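Side-chain contacts in two-domain protein containing predicted PHP-like metal-dependent phosphoesterase (Bacteroides vulgatus ATCC 8482, PDB 3E38), which binds zinc ions and is probably a PHP-like metal-dependent phosphoesterase, perhaps with 5'-3' exonuclease activity: residues 32-35 against 36-40; 228-232 against 233-237; 172-176 against 177-181; 66-69 against 70-74. All blocks are in the same frame, centred on the assembly; numbering follows the deposited sequence.

Interaction 1: residues 32-35 against 36-40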
loop_
_atom_site.group_PDB
_atom_site.type_symbol
_atom_site.label_atom_id
_atom_site.label_comp_id
_atom_site.label_asym_id
_atom_site.label_seq_id
_atom_site.Cartn_x
_atom_site.Cartn_y
_atom_site.Cartn_z
ATOM N N GLY B 32 -7.639 8.480 -26.162
ATOM C CA GLY B 32 -7.595 8.474 -24.705
ATOM C C GLY B 32 -8.942 8.076 -24.115
ATOM O O GLY B 32 -9.957 8.083 -24.797
ATOM N N LEU B 33 -8.973 7.824 -22.814
ATOM C CA LEU B 33 -10.196 7.290 -22.178
ATOM C C LEU B 33 -10.789 8.121 -21.088
ATOM O O LEU B 33 -11.734 7.701 -20.428
ATOM C CB LEU B 33 -9.940 5.861 -21.651
ATOM C CG LEU B 33 -9.801 4.752 -22.691
ATOM C CD1 LEU B 33 -9.172 3.565 -22.041
ATOM C CD2 LEU B 33 -11.189 4.378 -23.367
ATOM N N VAL B 34 -10.252 9.323 -20.931
ATOM C CA VAL B 34 -10.734 10.291 -19.933
ATOM C C VAL B 34 -11.092 11.643 -20.536
ATOM O O VAL B 34 -10.583 12.054 -21.599
ATOM C CB VAL B 34 -9.676 10.510 -18.817
ATOM C CG1 VAL B 34 -9.443 9.192 -18.058
ATOM C CG2 VAL B 34 -8.317 11.109 -19.365
ATOM N N TRP B 35 -11.980 12.331 -19.844
ATOM C CA TRP B 35 -12.321 13.711 -20.191
ATOM C C TRP B 35 -11.068 14.608 -20.006
ATOM O O TRP B 35 -10.289 14.384 -19.089
ATOM C CB TRP B 35 -13.473 14.193 -19.333
ATOM C CG TRP B 35 -13.985 15.462 -19.793
ATOM C CD1 TRP B 35 -13.815 16.642 -19.205
ATOM C CD2 TRP B 35 -14.803 15.694 -20.953
ATOM N NE1 TRP B 35 -14.453 17.623 -19.918
ATOM C CE2 TRP B 35 -15.069 17.069 -20.998
ATOM C CE3 TRP B 35 -15.309 14.874 -21.974
ATOM C CZ2 TRP B 35 -15.857 17.661 -22.005
ATOM C CZ3 TRP B 35 -16.072 15.478 -23.001
ATOM C CH2 TRP B 35 -16.337 16.848 -22.992
ATOM N N PRO B 36 -10.877 15.635 -20.859
ATOM C CA PRO B 36 -9.546 16.292 -20.784
ATOM C C PRO B 36 -9.174 16.880 -19.463
ATOM O O PRO B 36 -8.003 16.880 -19.154
ATOM C CB PRO B 36 -9.640 17.376 -21.856
ATOM C CG PRO B 36 -10.560 16.749 -22.877
ATOM C CD PRO B 36 -11.656 16.154 -22.010
ATOM N N THR B 37 -10.156 17.279 -18.647
ATOM C CA THR B 37 -9.836 17.952 -17.387
ATOM C C THR B 37 -9.187 16.969 -16.394
ATOM O O THR B 37 -8.402 17.319 -15.517
ATOM C CB THR B 37 -11.029 18.662 -16.834
ATOM O OG1 THR B 37 -12.108 17.747 -16.717
ATOM C CG2 THR B 37 -11.410 19.787 -17.821
ATOM N N VAL B 38 -9.430 15.706 -16.618
ATOM C CA VAL B 38 -8.830 14.706 -15.758
ATOM C C VAL B 38 -7.320 14.758 -15.894
ATOM O O VAL B 38 -6.608 14.508 -14.926
ATOM C CB VAL B 38 -9.306 13.289 -16.138
ATOM C CG1 VAL B 38 -8.604 12.223 -15.324
ATOM C CG2 VAL B 38 -10.773 13.195 -15.981
ATOM N N ARG B 39 -6.822 15.064 -17.091
ATOM C CA ARG B 39 -5.368 15.057 -17.260
ATOM C C ARG B 39 -4.725 16.162 -16.422
ATOM O O ARG B 39 -3.540 16.080 -16.055
ATOM C CB ARG B 39 -4.914 15.206 -18.720
ATOM C CG ARG B 39 -5.258 14.051 -19.651
ATOM C CD ARG B 39 -4.755 12.740 -19.101
ATOM N NE ARG B 39 -5.050 11.632 -20.004
ATOM C CZ ARG B 39 -5.192 10.362 -19.621
ATOM N NH1 ARG B 39 -5.075 10.023 -18.338
ATOM N NH2 ARG B 39 -5.450 9.429 -20.526
ATOM N N VAL B 40 -5.540 17.165 -16.118
ATOM C CA VAL B 40 -5.086 18.339 -15.399
ATOM C C VAL B 40 -5.107 17.976 -13.929
ATOM O O VAL B 40 -4.203 18.331 -13.199
ATOM C CB VAL B 40 -5.929 19.656 -15.683
ATOM C CG1 VAL B 40 -5.446 20.802 -14.762
ATOM C CG2 VAL B 40 -5.867 20.075 -17.186
#

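Interaction 2: residues 228-232 against 233-237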
loop_
_atom_site.group_PDB
_atom_site.type_symbol
_atom_site.label_atom_id
_atom_site.label_comp_id
_atom_site.label_asym_id
_atom_site.label_seq_id
_atom_site.Cartn_x
_atom_site.Cartn_y
_atom_site.Cartn_z
ATOM N N GLU B 228 12.816 27.129 -23.548
ATOM C CA GLU B 228 14.274 27.456 -23.624
ATOM C C GLU B 228 15.134 26.276 -23.120
ATOM O O GLU B 228 16.191 25.918 -23.683
ATOM C CB GLU B 228 14.608 28.774 -22.891
ATOM C CG GLU B 228 16.096 29.170 -22.940
ATOM C CD GLU B 228 16.943 28.498 -21.877
ATOM O OE1 GLU B 228 16.372 27.974 -20.877
ATOM O OE2 GLU B 228 18.188 28.540 -22.023
ATOM N N ALA B 229 14.615 25.618 -22.102
ATOM C CA ALA B 229 15.260 24.407 -21.564
ATOM C C ALA B 229 15.310 23.329 -22.647
ATOM O O ALA B 229 16.361 22.710 -22.916
ATOM C CB ALA B 229 14.506 23.881 -20.346
ATOM N N LEU B 230 14.167 23.129 -23.278
ATOM C CA LEU B 230 14.039 22.083 -24.302
ATOM C C LEU B 230 14.901 22.399 -25.480
ATOM O O LEU B 230 15.445 21.505 -26.104
ATOM C CB LEU B 230 12.600 21.879 -24.796
ATOM C CG LEU B 230 11.540 21.425 -23.786
ATOM C CD1 LEU B 230 10.126 21.440 -24.413
ATOM C CD2 LEU B 230 11.887 20.048 -23.266
ATOM N N ASP B 231 15.029 23.681 -25.784
ATOM C CA ASP B 231 15.777 24.088 -26.971
ATOM C C ASP B 231 17.227 23.809 -26.774
ATOM O O ASP B 231 18.007 23.611 -27.738
ATOM C CB ASP B 231 15.619 25.580 -27.283
ATOM C CG ASP B 231 14.275 25.911 -27.879
ATOM O OD1 ASP B 231 13.593 24.989 -28.364
ATOM O OD2 ASP B 231 13.915 27.104 -27.897
ATOM N N ASN B 232 17.576 23.794 -25.507
ATOM C CA ASN B 232 18.967 23.681 -25.079
ATOM C C ASN B 232 19.300 22.347 -24.454
ATOM O O ASN B 232 20.323 22.197 -23.815
ATOM C CB ASN B 232 19.280 24.844 -24.138
ATOM C CG ASN B 232 19.387 26.165 -24.875
ATOM O OD1 ASN B 232 20.283 26.341 -25.727
ATOM N ND2 ASN B 232 18.510 27.111 -24.545
ATOM N N ARG B 233 18.383 21.409 -24.650
ATOM C CA ARG B 233 18.463 20.011 -24.182
ATOM C C ARG B 233 18.686 19.804 -22.683
ATOM O O ARG B 233 19.291 18.813 -22.248
ATOM C CB ARG B 233 19.583 19.311 -24.934
ATOM C CG ARG B 233 19.586 19.608 -26.431
ATOM C CD ARG B 233 20.983 19.369 -26.986
ATOM N NE ARG B 233 21.959 20.225 -26.303
ATOM C CZ ARG B 233 22.285 21.470 -26.670
ATOM N NH1 ARG B 233 21.727 22.046 -27.732
ATOM N NH2 ARG B 233 23.184 22.152 -25.966
ATOM N N ARG B 234 18.172 20.749 -21.921
ATOM C CA ARG B 234 18.314 20.789 -20.462
ATOM C C ARG B 234 17.167 20.039 -19.815
ATOM O O ARG B 234 16.274 20.574 -19.143
ATOM C CB ARG B 234 18.435 22.232 -19.979
ATOM C CG ARG B 234 19.450 22.366 -18.874
ATOM C CD ARG B 234 19.613 23.782 -18.379
ATOM N NE ARG B 234 20.002 24.726 -19.427
ATOM C CZ ARG B 234 19.210 25.664 -19.932
ATOM N NH1 ARG B 234 17.958 25.804 -19.507
ATOM N NH2 ARG B 234 19.682 26.478 -20.861
ATOM N N THR B 235 17.254 18.742 -20.082
ATOM C CA THR B 235 16.303 17.701 -19.645
ATOM C C THR B 235 16.990 16.421 -19.212
ATOM O O THR B 235 18.182 16.169 -19.473
ATOM C CB THR B 235 15.376 17.252 -20.822
ATOM O OG1 THR B 235 16.177 16.629 -21.859
ATOM C CG2 THR B 235 14.598 18.452 -21.457
ATOM N N ALA B 236 16.178 15.607 -18.565
ATOM C CA ALA B 236 16.501 14.216 -18.189
ATOM C C ALA B 236 15.195 13.476 -18.104
ATOM O O ALA B 236 14.207 14.002 -17.565
ATOM C CB ALA B 236 17.256 14.121 -16.857
ATOM N N ALA B 237 15.171 12.286 -18.683
ATOM C CA ALA B 237 13.996 11.411 -18.607
ATOM C C ALA B 237 14.017 10.526 -17.325
ATOM O O ALA B 237 14.987 9.887 -16.974
ATOM C CB ALA B 237 13.860 10.562 -19.878
#

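Interaction 3: residues 172-176 against 177-181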
loop_
_atom_site.group_PDB
_atom_site.type_symbol
_atom_site.label_atom_id
_atom_site.label_comp_id
_atom_site.label_asym_id
_atom_site.label_seq_id
_atom_site.Cartn_x
_atom_site.Cartn_y
_atom_site.Cartn_z
ATOM N N HIS B 172 5.903 2.478 -20.178
ATOM C CA HIS B 172 6.723 1.395 -19.620
ATOM C C HIS B 172 7.753 0.921 -20.647
ATOM O O HIS B 172 8.370 -0.092 -20.479
ATOM C CB HIS B 172 5.827 0.285 -19.095
ATOM C CG HIS B 172 4.922 0.743 -17.976
ATOM N ND1 HIS B 172 5.420 1.146 -16.761
ATOM C CD2 HIS B 172 3.577 0.918 -17.907
ATOM C CE1 HIS B 172 4.418 1.506 -15.966
ATOM N NE2 HIS B 172 3.283 1.375 -16.632
ATOM N N LEU B 173 7.963 1.730 -21.670
ATOM C CA LEU B 173 8.943 1.394 -22.765
ATOM C C LEU B 173 10.174 2.263 -22.706
ATOM O O LEU B 173 10.085 3.464 -22.833
ATOM C CB LEU B 173 8.294 1.481 -24.169
ATOM C CG LEU B 173 9.144 1.187 -25.446
ATOM C CD1 LEU B 173 9.841 -0.197 -25.448
ATOM C CD2 LEU B 173 8.313 1.346 -26.720
ATOM N N TYR B 174 11.305 1.607 -22.481
ATOM C CA TYR B 174 12.670 2.202 -22.467
ATOM C C TYR B 174 13.341 1.892 -23.799
ATOM O O TYR B 174 13.335 0.759 -24.209
ATOM C CB TYR B 174 13.485 1.619 -21.298
ATOM C CG TYR B 174 14.947 2.035 -21.222
ATOM C CD1 TYR B 174 15.306 3.346 -20.977
ATOM C CD2 TYR B 174 15.960 1.094 -21.313
ATOM C CE1 TYR B 174 16.607 3.703 -20.840
ATOM C CE2 TYR B 174 17.282 1.452 -21.201
ATOM C CZ TYR B 174 17.597 2.758 -20.956
ATOM O OH TYR B 174 18.906 3.129 -20.848
HETATM N N MSE B 175 13.922 2.910 -24.443
HETATM C CA MSE B 175 14.517 2.793 -25.786
HETATM C C MSE B 175 15.900 3.383 -25.875
HETATM O O MSE B 175 16.067 4.471 -26.384
HETATM C CB MSE B 175 13.594 3.486 -26.792
HETATM C CG MSE B 175 12.195 2.910 -26.633
HETATM SE SE MSE B 175 10.663 3.865 -27.312
HETATM C CE MSE B 175 10.509 5.354 -26.053
ATOM N N PRO B 176 16.897 2.638 -25.413
ATOM C CA PRO B 176 18.292 3.101 -25.356
ATOM C C PRO B 176 18.878 3.498 -26.662
ATOM O O PRO B 176 19.842 4.257 -26.699
ATOM C CB PRO B 176 19.074 1.862 -24.849
ATOM C CG PRO B 176 18.186 0.689 -25.102
ATOM C CD PRO B 176 16.760 1.285 -24.858
ATOM N N GLU B 177 18.340 2.949 -27.730
ATOM C CA GLU B 177 18.907 3.241 -29.053
ATOM C C GLU B 177 18.768 4.746 -29.241
ATOM O O GLU B 177 19.596 5.377 -29.895
ATOM C CB GLU B 177 18.192 2.496 -30.192
ATOM C CG GLU B 177 18.168 0.964 -30.086
ATOM C CD GLU B 177 17.161 0.402 -29.074
ATOM O OE1 GLU B 177 16.490 1.174 -28.357
ATOM O OE2 GLU B 177 17.060 -0.839 -29.006
ATOM N N ALA B 178 17.736 5.307 -28.611
ATOM C CA ALA B 178 17.410 6.727 -28.787
ATOM C C ALA B 178 18.396 7.587 -28.053
ATOM O O ALA B 178 18.689 8.708 -28.455
ATOM C CB ALA B 178 15.958 7.049 -28.295
ATOM N N ILE B 179 18.908 7.049 -26.957
ATOM C CA ILE B 179 19.867 7.784 -26.129
ATOM C C ILE B 179 21.065 8.114 -27.014
ATOM O O ILE B 179 21.491 9.257 -27.107
ATOM C CB ILE B 179 20.282 7.011 -24.823
ATOM C CG1 ILE B 179 19.068 6.820 -23.907
ATOM C CG2 ILE B 179 21.360 7.760 -24.063
ATOM C CD1 ILE B 179 19.266 5.791 -22.832
ATOM N N GLN B 180 21.547 7.107 -27.710
ATOM C CA GLN B 180 22.748 7.262 -28.528
ATOM C C GLN B 180 22.481 8.216 -29.675
ATOM O O GLN B 180 23.372 8.919 -30.157
ATOM C CB GLN B 180 23.227 5.898 -29.045
ATOM C CG GLN B 180 24.587 5.930 -29.685
ATOM C CD GLN B 180 25.635 6.473 -28.735
ATOM O OE1 GLN B 180 25.726 6.053 -27.582
ATOM N NE2 GLN B 180 26.436 7.417 -29.219
ATOM N N TRP B 181 21.240 8.224 -30.117
ATOM C CA TRP B 181 20.823 9.093 -31.236
ATOM C C TRP B 181 20.875 10.529 -30.798
ATOM O O TRP B 181 21.425 11.383 -31.478
ATOM C CB TRP B 181 19.424 8.759 -31.748
ATOM C CG TRP B 181 19.431 7.499 -32.518
ATOM C CD1 TRP B 181 20.488 6.996 -33.211
ATOM C CD2 TRP B 181 18.325 6.624 -32.793
ATOM N NE1 TRP B 181 20.139 5.821 -33.833
ATOM C CE2 TRP B 181 18.811 5.587 -33.616
ATOM C CE3 TRP B 181 16.994 6.630 -32.462
ATOM C CZ2 TRP B 181 18.011 4.556 -34.057
ATOM C CZ3 TRP B 181 16.197 5.610 -32.915
ATOM C CH2 TRP B 181 16.696 4.589 -33.689
#

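Interaction 4: residues 66-69 against 70-74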
loop_
_atom_site.group_PDB
_atom_site.type_symbol
_atom_site.label_atom_id
_atom_site.label_comp_id
_atom_site.label_asym_id
_atom_site.label_seq_id
_atom_site.Cartn_x
_atom_site.Cartn_y
_atom_site.Cartn_z
ATOM N N VAL B 66 -17.848 12.270 -30.246
ATOM C CA VAL B 66 -17.148 13.419 -29.678
ATOM C C VAL B 66 -16.763 14.241 -30.873
ATOM O O VAL B 66 -15.810 13.920 -31.610
ATOM C CB VAL B 66 -15.912 12.997 -28.839
ATOM C CG1 VAL B 66 -15.312 14.186 -28.151
ATOM C CG2 VAL B 66 -16.297 11.976 -27.803
ATOM N N VAL B 67 -17.570 15.267 -31.084
ATOM C CA VAL B 67 -17.480 16.129 -32.276
ATOM C C VAL B 67 -16.834 17.499 -32.016
ATOM O O VAL B 67 -17.398 18.387 -31.380
ATOM C CB VAL B 67 -18.878 16.252 -32.935
ATOM C CG1 VAL B 67 -18.780 16.989 -34.256
ATOM C CG2 VAL B 67 -19.448 14.883 -33.170
ATOM N N SER B 68 -15.624 17.623 -32.547
ATOM C CA SER B 68 -14.818 18.829 -32.391
ATOM C C SER B 68 -13.676 18.891 -33.366
ATOM O O SER B 68 -13.412 17.969 -34.167
ATOM C CB SER B 68 -14.183 18.871 -31.012
ATOM O OG SER B 68 -12.986 18.085 -30.993
ATOM N N ASP B 69 -12.974 19.996 -33.282
ATOM C CA ASP B 69 -11.758 20.130 -34.067
ATOM C C ASP B 69 -10.563 19.744 -33.198
ATOM O O ASP B 69 -10.687 19.167 -32.087
ATOM C CB ASP B 69 -11.588 21.515 -34.721
ATOM C CG ASP B 69 -11.406 22.651 -33.706
ATOM O OD1 ASP B 69 -11.065 22.382 -32.535
ATOM O OD2 ASP B 69 -11.568 23.827 -34.105
ATOM N N HIS B 70 -9.394 20.067 -33.721
ATOM C CA HIS B 70 -8.166 19.612 -33.094
ATOM C C HIS B 70 -7.663 20.468 -31.955
ATOM O O HIS B 70 -6.704 20.105 -31.277
ATOM C CB HIS B 70 -7.069 19.487 -34.141
ATOM C CG HIS B 70 -7.408 18.540 -35.243
ATOM N ND1 HIS B 70 -7.316 17.171 -35.111
ATOM C CD2 HIS B 70 -7.831 18.771 -36.506
ATOM C CE1 HIS B 70 -7.671 16.602 -36.245
ATOM N NE2 HIS B 70 -7.987 17.553 -37.110
ATOM N N ASN B 71 -8.319 21.583 -31.711
ATOM C CA ASN B 71 -7.858 22.483 -30.650
ATOM C C ASN B 71 -8.726 22.314 -29.412
ATOM O O ASN B 71 -8.428 22.798 -28.340
ATOM C CB ASN B 71 -7.907 23.929 -31.135
ATOM C CG ASN B 71 -6.989 24.190 -32.289
ATOM O OD1 ASN B 71 -5.799 23.882 -32.219
ATOM N ND2 ASN B 71 -7.507 24.826 -33.346
ATOM N N ARG B 72 -9.810 21.580 -29.576
ATOM C CA ARG B 72 -10.821 21.507 -28.501
ATOM C C ARG B 72 -10.370 20.900 -27.114
ATOM O O ARG B 72 -10.780 21.396 -26.060
ATOM C CB ARG B 72 -12.060 20.793 -29.042
ATOM C CG ARG B 72 -13.246 20.726 -28.099
ATOM C CD ARG B 72 -13.774 22.050 -27.736
ATOM N NE ARG B 72 -14.994 21.875 -26.930
ATOM C CZ ARG B 72 -15.540 22.805 -26.165
ATOM N NH1 ARG B 72 -14.973 23.995 -26.070
ATOM N NH2 ARG B 72 -16.636 22.521 -25.464
ATOM N N SER B 73 -9.570 19.837 -27.066
ATOM C CA SER B 73 -9.254 19.289 -25.738
ATOM C C SER B 73 -8.378 20.294 -24.962
ATOM O O SER B 73 -8.538 20.491 -23.780
ATOM C CB SER B 73 -8.640 17.902 -25.830
ATOM O OG SER B 73 -7.518 17.904 -26.649
ATOM N N PHE B 74 -7.542 21.006 -25.685
ATOM C CA PHE B 74 -6.714 22.060 -25.087
ATOM C C PHE B 74 -7.619 23.142 -24.522
ATOM O O PHE B 74 -7.471 23.624 -23.423
ATOM C CB PHE B 74 -5.752 22.639 -26.145
ATOM C CG PHE B 74 -5.035 23.901 -25.721
ATOM C CD1 PHE B 74 -3.797 23.837 -25.069
ATOM C CD2 PHE B 74 -5.548 25.140 -26.044
ATOM C CE1 PHE B 74 -3.143 24.959 -24.701
ATOM C CE2 PHE B 74 -4.889 26.273 -25.696
ATOM C CZ PHE B 74 -3.687 26.187 -24.993
HETATM O O HOH W 1 -9.059 18.357 -29.638
HETATM O O HOH W 2 -10.125 25.869 -33.083
#

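Interaction 1: residues 32-35 against 36-40
W35 and P36 meet where the loop runs into helix 36-45, and V34 and R39 pack beside them. The tight part is the proline against the indole. P36 CD lies over one face of the W35 ring, 3.3 Å from the centroid of the five-membered ring and 14° off its normal. This is a CH-pi contact. CG of W35 is anti to the backbone N (chi1 -170°), which swings the indole back over the proline. The second packed spot is V34. Its CG2 stands over the centre of the R39 guanidinium, 3.2 Å from R39 CZ. V34 CB also meets V38 CB at 3.9 Å. The backbone adds one bond, V38 N to W35 O at 2.9 Å, with the donor above the carbonyl plane. T37 is the looser side. It is partly exposed, and within this contact its side chain meets W35 only at the ring edge, where T37 OG1 sits in the ring plane, 3.2 Å from W35 CD1. With an alanine here in place of W35, P36 CD would probably lose its aromatic face, and H62 of the second subunit its stacking partner. The R39 polar edge is held by H26 O, Q197 O and E42. H26 is a zinc ligand. R39 thus has an apolar lid on one face, while its N-H groups tie the helix to the loops of H26 and Q197.

Interaction 2: residues 228-232 against 233-237
E228 and R234 form a salt bridge across the end of helix 223-231. The grip is end-on, two-pronged: R234 NH1 meets E228 OE1 at 3.0 Å, and R234 NH2 meets E228 OE2 at 2.8 Å. Both bonds are nearly straight. The oxygens are met on their syn sides, somewhat out of the carboxylate plane, though both lie in the guanidinium plane; the two planes are 24° apart. CG of E228 is anti to its backbone N, and the chain bends at chi2 (-84°), which turns the carboxylate to the arginine. A glutamine here would probably leave the R234 guanidinium without a charged mate on this edge. Backbone bonds make a Schellman motif. R234 N donates to A229 O at 2.8 Å, and R233 N gives a weak bond to L230 O. R233 is the C-prime residue with positive phi. A side-chain bond, N232 ND2 to E228 O at 2.7 Å, spans this last turn. The apolar contact is L230 CD2 on T235 CG2, at 3.6 Å, where the strand begins. R234 NH1 also donates to F217 O on strand 213-218. The charge pair and cap thus hold one turn, and the arginine joins it to the neighbouring strand.

Interaction 3: residues 172-176 against 177-181
The carbonyl oxygen of P176 receives two backbone N-H groups in the first turn of helix 176-185. I179 N lies 3.0 Å from P176 O and Q180 N lies 3.5 Å from it. Both bonds are weak. This is a strand-to-helix junction of the PHP-like domain, joining strand 173-174 of the mixed sheet to the helix. Side chains pack over the turn. The Y174 and I179 side chains cross at about a right angle, and I179 CD1 comes obliquely to the ring, 3.9 Å from Y174 CE1. With CG1 anti to the carbonyl carbon (chi1 -64°) and the chain extended beyond it, CD1 reaches the tyrosine. One face of the Y174 ring has P176 CD 3.6 Å above its plane, offset toward the rim. E177 lies alongside P176, pointing the same way. A bend at chi2 brings E177 OE1 to 3.5 Å from P176 CD. Y174 and I179 both meet I244 and I330. I330 is in the Ig-like domain, so the pair packs where the two domains meet. The selenomethionine M175 turns its end away from the helix, and its side chain comes close to H137, a zinc ligand. I179 CD1 ends 3.3 Å from Y174 OH.

Interaction 4: residues 66-69 against 70-74
An aspartate cap precedes helix 72-83: D69 accepts a bond from N71 at the turn that leads into the helix. N71 N donates to D69 OD1 at 3.0 Å, with an angle of 155° at the hydrogen. The donor comes from above the carboxylate plane. D69 CG sits between its backbone N and carbonyl carbon (chi1 65°), which folds OD1 back over the turn. The other oxygen works through water. Water 2 donates to D69 OD2 at 2.7 Å and accepts from N71 ND2 at 2.8 Å, so both carboxylate oxygens are linked to N71. A second water joins the backbone across the turn. Water 1 donates to D69 O and accepts from S73 N. S68 OG also donates to D69 O, in the carbonyl plane and on a lone pair. Thus one carbonyl oxygen takes two donors. N71 OD1 is held elsewhere, by S111 N and K90 NZ. H70 NE2 is bonded to E115. R72 runs on to the second subunit, where its NE pairs with D65 of that subunit. At its near end R72 lies against S68: R72 CB is 3.5 Å from both S68 CB and S68 OG.

In the fold
All four contacts are local and close no long loop. From the N terminus they run interaction 1, 4, 3, 2 in series, and none nests in or crosses another. Interaction 1 leads from the loop after strand 17-22 into helix 36-45. Interaction 4 leads from the loop after strand 50-56 into helix 72-83. These two touch, P36 CG to S73 CB at 3.7 Å, and both reach the second subunit. Interaction 3 passes from strand 173-174 into helix 176-185. Interaction 2 passes from helix 223-231 into strand 235-239. Interactions 2 and 3 reach the same mixed sheet, with nearest atoms about 7 Å apart. Interactions 3 and 4 are farthest apart, with centres about 32 Å from each other.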